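Local coordinates for protein peroxiredoxin HYR1 (Saccharomyces cerevisiae, PDB 3CMI) that reduces hydroperoxides at the expense of thioredoxin and acts as a sensor that passes hydroperoxide stress on to the transcription activator YAP1 by oxidizing it, at residues 32-37 / 137-142; 36-41 / 65-70. All coordinates share one frame; numbering follows the deposited sequence.

Overall arrangement
Both contacts are buried and both are built on strand 34-41, an inner strand of the mixed sheet at the heart of this thioredoxin-like fold. Contact 1 joins one of its edges to strand 137-140 in antiparallel pairing; contact 2 joins the other edge to strand 65-72 in parallel pairing. Leu-36 and Ile-37 belong to both. The centre of contact 2 lies about 3 Å from the centre of the chain, that of contact 1 about 7 Å, and the chemistry follows: contact 2 is backbone bonds and apolar packing throughout, whereas contact 1 runs out into partly exposed residues, where a lysine ammonium bonds a backbone carbonyl. Val-34 O, probably hydrogen-bonded to Thr-66 N, links the two.

Contact 1 (32-37 / 137-142); sequences GKVVLI and KFLVDK
Leu-36 lays its CD2 methyl over the neighbouring strand, 3.9 Å from Leu-139 CD1 and 3.8 Å from Lys-137 CB, its CG standing anti to the backbone N (chi1 -158°). Val-34 extends this face, its CG1 branch near Val-140 O and Leu-139 CD1 and its CG2 branch against CG of Lys-142; helix 160-167 packs on Val-34 and Leu-139 through Leu-166. Strands 34-37 and 137-140 run antiparallel, 167° between their directions, as neighbours inside the mixed sheet of the thioredoxin-like fold. Val-35/Val-140 and Ile-37/Phe-138 are the hydrogen-bonded pairs, and Leu-36/Leu-139 the non-hydrogen-bonded one. The bonds from Ile-37 N to Phe-138 O and from Val-140 N to Val-35 O are both 2.7 Å. The two hydrogen-bonded pairs put their side chains on the opposite face, where Val-35 and Val-140 meet CB to CB at 4.1 Å and Tyr-115 and Leu-118 of helix 113-121 touch Ile-37 and Phe-138. Beyond the strands, Gly-32 N donates to Lys-142 O at 3.1 Å, while the Lys-142 chain, extended until its last torsion bends it, returns NZ to Gly-32 O at 2.6 Å, tilted 26° from that carbonyl's plane.

Contact 2 (36-41 / 65-70); sequences LIVNVA and FTIIGF
Leu-36, Val-38 and Val-40 bond to Thr-66, Ile-68 and Phe-70 through five backbone hydrogen bonds, in the parallel pattern where one residue bonds two partners flanking its opposite number. Leu-36 N reaches Thr-66 O and Leu-36 O takes Ile-68 N, both at 3.0 Å. Val-38 repeats the pattern, its N donating to Ile-68 O and its O accepting from Phe-70 N. The last bond, Val-40 N to Phe-70 O, is the shortest at 2.6 Å and straight at the hydrogen (174°), yet its donor sits 48° out of the carbonyl plane. Three CA-H...O contacts supplement the ladder, among them Gly-69 CA to Val-38 O at 3.3 Å.

Apolar packing occupies both faces. On one, Ile-67 lies alongside Leu-36, pointing the same way, and its CG2 methyl is 3.6 Å from Val-38 CG1, which chi1 of 59° sets between the backbone N and the carbonyl carbon; CZ of Phe-65 comes within 3.8 Å of Leu-36 CB. On the other, Ile-37 CG2 nears Phe-70 CE1 at 3.7 Å, and the same ring meets Tyr-115 edge-to-face.

The strands are the two arms of a beta-alpha-beta unit whose connecting helix 47-60 lies against the Leu-36 and Val-40 face, through Leu-53 and Tyr-50. The Val-40 side chain is about 10 Å from that of the active-site Cys-44. Backbone groups of Ile-37, Asn-39 and Gly-69 turn outward, to Phe-138, Phe-135, and Pro-99 and Met-101, so the contact combines alternate backbone pairing with largely apolar side chains on its two faces.

Contact 1 (32-37 / 137-142)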
loop_
_atom_site.group_PDB
_atom_site.type_symbol
_atom_site.label_atom_id
_atom_site.label_comp_id
_atom_site.label_asym_id
_atom_site.label_seq_id
_atom_site.Cartn_x
_atom_site.Cartn_y
_atom_site.Cartn_z
ATOM N N GLY A 32 -0.675 -13.736 -6.903
ATOM C CA GLY A 32 -1.154 -14.740 -5.957
ATOM C C GLY A 32 -1.038 -14.305 -4.508
ATOM O O GLY A 32 -1.295 -15.093 -3.598
ATOM N N LYS A 33 -0.649 -13.049 -4.299
ATOM C CA LYS A 33 -0.503 -12.480 -2.961
ATOM C C LYS A 33 -1.545 -11.409 -2.704
ATOM O O LYS A 33 -1.889 -10.638 -3.602
ATOM C CB LYS A 33 0.897 -11.874 -2.769
ATOM C CG LYS A 33 1.978 -12.852 -2.304
ATOM C CD LYS A 33 2.437 -13.768 -3.421
ATOM C CE LYS A 33 3.605 -14.658 -2.985
ATOM N NZ LYS A 33 4.883 -13.887 -2.979
ATOM N N VAL A 34 -2.050 -11.377 -1.473
ATOM C CA VAL A 34 -2.818 -10.239 -0.985
ATOM C C VAL A 34 -1.813 -9.137 -0.637
ATOM O O VAL A 34 -0.802 -9.395 0.010
ATOM C CB VAL A 34 -3.699 -10.627 0.234
ATOM C CG1 VAL A 34 -4.409 -9.402 0.827
ATOM C CG2 VAL A 34 -4.721 -11.702 -0.159
ATOM N N VAL A 35 -2.079 -7.917 -1.089
ATOM C CA VAL A 35 -1.140 -6.809 -0.909
ATOM C C VAL A 35 -1.807 -5.605 -0.247
ATOM O O VAL A 35 -2.880 -5.163 -0.670
ATOM C CB VAL A 35 -0.500 -6.360 -2.264
ATOM C CG1 VAL A 35 0.610 -5.339 -2.034
ATOM C CG2 VAL A 35 0.048 -7.559 -3.034
ATOM N N LEU A 36 -1.162 -5.084 0.792
ATOM C CA LEU A 36 -1.578 -3.829 1.415
ATOM C C LEU A 36 -0.600 -2.755 0.938
ATOM O O LEU A 36 0.602 -2.864 1.168
ATOM C CB LEU A 36 -1.551 -3.978 2.940
ATOM C CG LEU A 36 -2.340 -3.100 3.928
ATOM C CD1 LEU A 36 -1.431 -2.169 4.715
ATOM C CD2 LEU A 36 -3.477 -2.312 3.278
ATOM N N ILE A 37 -1.098 -1.745 0.230
ATOM C CA ILE A 37 -0.237 -0.651 -0.192
ATOM C C ILE A 37 -0.486 0.568 0.686
ATOM O O ILE A 37 -1.605 1.076 0.764
ATOM C CB ILE A 37 -0.375 -0.328 -1.708
ATOM C CG1 ILE A 37 0.042 -1.552 -2.537
ATOM C CG2 ILE A 37 0.494 0.883 -2.088
ATOM C CD1 ILE A 37 -0.061 -1.373 -4.028
ATOM N N LYS A 137 -4.373 3.545 2.880
ATOM C CA LYS A 137 -4.153 2.124 2.591
ATOM C C LYS A 137 -5.053 1.596 1.473
ATOM O O LYS A 137 -6.258 1.898 1.426
ATOM C CB LYS A 137 -4.394 1.288 3.852
ATOM C CG LYS A 137 -3.579 1.707 5.077
ATOM C CD LYS A 137 -4.338 1.416 6.353
ATOM C CE LYS A 137 -3.637 2.002 7.573
ATOM N NZ LYS A 137 -4.132 3.361 7.928
ATOM N N PHE A 138 -4.458 0.811 0.581
ATOM C CA PHE A 138 -5.183 0.124 -0.484
ATOM C C PHE A 138 -4.934 -1.369 -0.342
ATOM O O PHE A 138 -3.788 -1.804 -0.232
ATOM C CB PHE A 138 -4.688 0.558 -1.868
ATOM C CG PHE A 138 -4.945 2.003 -2.206
ATOM C CD1 PHE A 138 -4.107 3.012 -1.725
ATOM C CD2 PHE A 138 -5.980 2.352 -3.068
ATOM C CE1 PHE A 138 -4.327 4.348 -2.067
ATOM C CE2 PHE A 138 -6.200 3.679 -3.418
ATOM C CZ PHE A 138 -5.378 4.680 -2.911
ATOM N N LEU A 139 -6.008 -2.151 -0.354
ATOM C CA LEU A 139 -5.899 -3.598 -0.271
ATOM C C LEU A 139 -6.122 -4.194 -1.659
ATOM O O LEU A 139 -7.113 -3.879 -2.326
ATOM C CB LEU A 139 -6.919 -4.131 0.739
ATOM C CG LEU A 139 -6.707 -5.430 1.517
ATOM C CD1 LEU A 139 -5.298 -5.578 2.100
ATOM C CD2 LEU A 139 -7.756 -5.515 2.616
ATOM N N VAL A 140 -5.188 -5.042 -2.090
ATOM C CA VAL A 140 -5.211 -5.641 -3.424
ATOM C C VAL A 140 -5.423 -7.165 -3.395
ATOM O O VAL A 140 -4.838 -7.881 -2.578
ATOM C CB VAL A 140 -3.923 -5.272 -4.228
ATOM C CG1 VAL A 140 -3.933 -5.897 -5.616
ATOM C CG2 VAL A 140 -3.775 -3.752 -4.336
ATOM N N ASP A 141 -6.280 -7.617 -4.311
ATOM C CA ASP A 141 -6.626 -9.021 -4.607
ATOM C C ASP A 141 -5.417 -9.940 -4.824
ATOM O O ASP A 141 -4.309 -9.471 -5.102
ATOM C CB ASP A 141 -7.404 -9.004 -5.934
ATOM C CG ASP A 141 -8.545 -9.975 -5.978
ATOM O OD1 ASP A 141 -8.293 -11.196 -5.976
ATOM O OD2 ASP A 141 -9.700 -9.512 -6.062
ATOM N N LYS A 142 -5.653 -11.250 -4.725
ATOM C CA LYS A 142 -4.693 -12.259 -5.191
ATOM C C LYS A 142 -4.617 -12.316 -6.725
ATOM O O LYS A 142 -3.658 -12.854 -7.288
ATOM C CB LYS A 142 -5.038 -13.643 -4.641
ATOM C CG LYS A 142 -4.570 -13.880 -3.217
ATOM C CD LYS A 142 -4.826 -15.312 -2.777
ATOM C CE LYS A 142 -4.166 -15.607 -1.435
ATOM N NZ LYS A 142 -2.668 -15.616 -1.499
#

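Contact 2 (36-41 / 65-70)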
loop_
_atom_site.group_PDB
_atom_site.type_symbol
_atom_site.label_atom_id
_atom_site.label_comp_id
_atom_site.label_asym_id
_atom_site.label_seq_id
_atom_site.Cartn_x
_atom_site.Cartn_y
_atom_site.Cartn_z
ATOM N N LEU A 36 -1.162 -5.084 0.792
ATOM C CA LEU A 36 -1.578 -3.829 1.415
ATOM C C LEU A 36 -0.600 -2.755 0.938
ATOM O O LEU A 36 0.602 -2.864 1.168
ATOM C CB LEU A 36 -1.551 -3.978 2.940
ATOM C CG LEU A 36 -2.340 -3.100 3.928
ATOM C CD1 LEU A 36 -1.431 -2.169 4.715
ATOM C CD2 LEU A 36 -3.477 -2.312 3.278
ATOM N N ILE A 37 -1.098 -1.745 0.230
ATOM C CA ILE A 37 -0.237 -0.651 -0.192
ATOM C C ILE A 37 -0.486 0.568 0.686
ATOM O O ILE A 37 -1.605 1.076 0.764
ATOM C CB ILE A 37 -0.375 -0.328 -1.708
ATOM C CG1 ILE A 37 0.042 -1.552 -2.537
ATOM C CG2 ILE A 37 0.494 0.883 -2.088
ATOM C CD1 ILE A 37 -0.061 -1.373 -4.028
ATOM N N VAL A 38 0.570 1.022 1.353
ATOM C CA VAL A 38 0.461 2.116 2.312
ATOM C C VAL A 38 1.485 3.213 2.017
ATOM O O VAL A 38 2.677 2.941 1.850
ATOM C CB VAL A 38 0.578 1.598 3.782
ATOM C CG1 VAL A 38 1.921 0.888 4.025
ATOM C CG2 VAL A 38 0.379 2.720 4.775
ATOM N N ASN A 39 1.013 4.451 1.920
ATOM C CA ASN A 39 1.932 5.581 1.863
ATOM C C ASN A 39 2.387 5.922 3.274
ATOM O O ASN A 39 1.583 6.044 4.200
ATOM C CB ASN A 39 1.344 6.794 1.133
ATOM C CG ASN A 39 0.130 7.371 1.826
ATOM O OD1 ASN A 39 0.179 8.470 2.383
ATOM N ND2 ASN A 39 -0.971 6.642 1.784
ATOM N N VAL A 40 3.693 6.050 3.425
ATOM C CA VAL A 40 4.321 6.134 4.722
ATOM C C VAL A 40 4.963 7.506 4.904
ATOM O O VAL A 40 5.315 8.164 3.927
ATOM C CB VAL A 40 5.315 4.948 4.867
ATOM C CG1 VAL A 40 6.647 5.364 5.475
ATOM C CG2 VAL A 40 4.649 3.805 5.617
ATOM N N ALA A 41 5.078 7.944 6.153
ATOM C CA ALA A 41 5.635 9.256 6.462
ATOM C C ALA A 41 7.152 9.274 6.292
ATOM O O ALA A 41 7.862 8.437 6.858
ATOM C CB ALA A 41 5.250 9.680 7.863
ATOM N N PHE A 65 0.889 -12.843 1.939
ATOM C CA PHE A 65 0.503 -11.461 2.190
ATOM C C PHE A 65 1.756 -10.619 2.299
ATOM O O PHE A 65 2.768 -11.066 2.843
ATOM C CB PHE A 65 -0.296 -11.347 3.492
ATOM C CG PHE A 65 -0.564 -9.921 3.925
ATOM C CD1 PHE A 65 -1.596 -9.182 3.345
ATOM C CD2 PHE A 65 0.223 -9.318 4.910
ATOM C CE1 PHE A 65 -1.848 -7.865 3.743
ATOM C CE2 PHE A 65 -0.015 -8.008 5.313
ATOM C CZ PHE A 65 -1.052 -7.278 4.730
ATOM N N THR A 66 1.686 -9.397 1.786
ATOM C CA THR A 66 2.786 -8.461 1.950
ATOM C C THR A 66 2.290 -7.026 2.057
ATOM O O THR A 66 1.123 -6.746 1.772
ATOM C CB THR A 66 3.847 -8.608 0.830
ATOM O OG1 THR A 66 5.061 -7.980 1.251
ATOM C CG2 THR A 66 3.360 -7.992 -0.490
ATOM N N ILE A 67 3.180 -6.138 2.498
ATOM C CA ILE A 67 2.913 -4.704 2.564
ATOM C C ILE A 67 3.986 -3.957 1.783
ATOM O O ILE A 67 5.179 -4.168 2.006
ATOM C CB ILE A 67 2.890 -4.175 4.019
ATOM C CG1 ILE A 67 1.866 -4.951 4.862
ATOM C CG2 ILE A 67 2.561 -2.673 4.043
ATOM C CD1 ILE A 67 1.937 -4.656 6.339
ATOM N N ILE A 68 3.558 -3.100 0.861
ATOM C CA ILE A 68 4.499 -2.240 0.149
ATOM C C ILE A 68 4.337 -0.825 0.705
ATOM O O ILE A 68 3.265 -0.222 0.591
ATOM C CB ILE A 68 4.289 -2.275 -1.401
ATOM C CG1 ILE A 68 4.090 -3.715 -1.913
ATOM C CG2 ILE A 68 5.447 -1.571 -2.128
ATOM C CD1 ILE A 68 5.260 -4.695 -1.629
ATOM N N GLY A 69 5.389 -0.324 1.351
ATOM C CA GLY A 69 5.361 1.009 1.954
ATOM C C GLY A 69 6.003 2.050 1.057
ATOM O O GLY A 69 7.140 1.885 0.634
ATOM N N PHE A 70 5.266 3.117 0.761
ATOM C CA PHE A 70 5.781 4.215 -0.052
ATOM C C PHE A 70 6.018 5.465 0.802
ATOM O O PHE A 70 5.059 6.137 1.202
ATOM C CB PHE A 70 4.814 4.551 -1.196
ATOM C CG PHE A 70 4.812 3.553 -2.325
ATOM C CD1 PHE A 70 3.968 2.442 -2.292
ATOM C CD2 PHE A 70 5.630 3.740 -3.437
ATOM C CE1 PHE A 70 3.952 1.527 -3.346
ATOM C CE2 PHE A 70 5.623 2.834 -4.492
ATOM C CZ PHE A 70 4.780 1.724 -4.447
#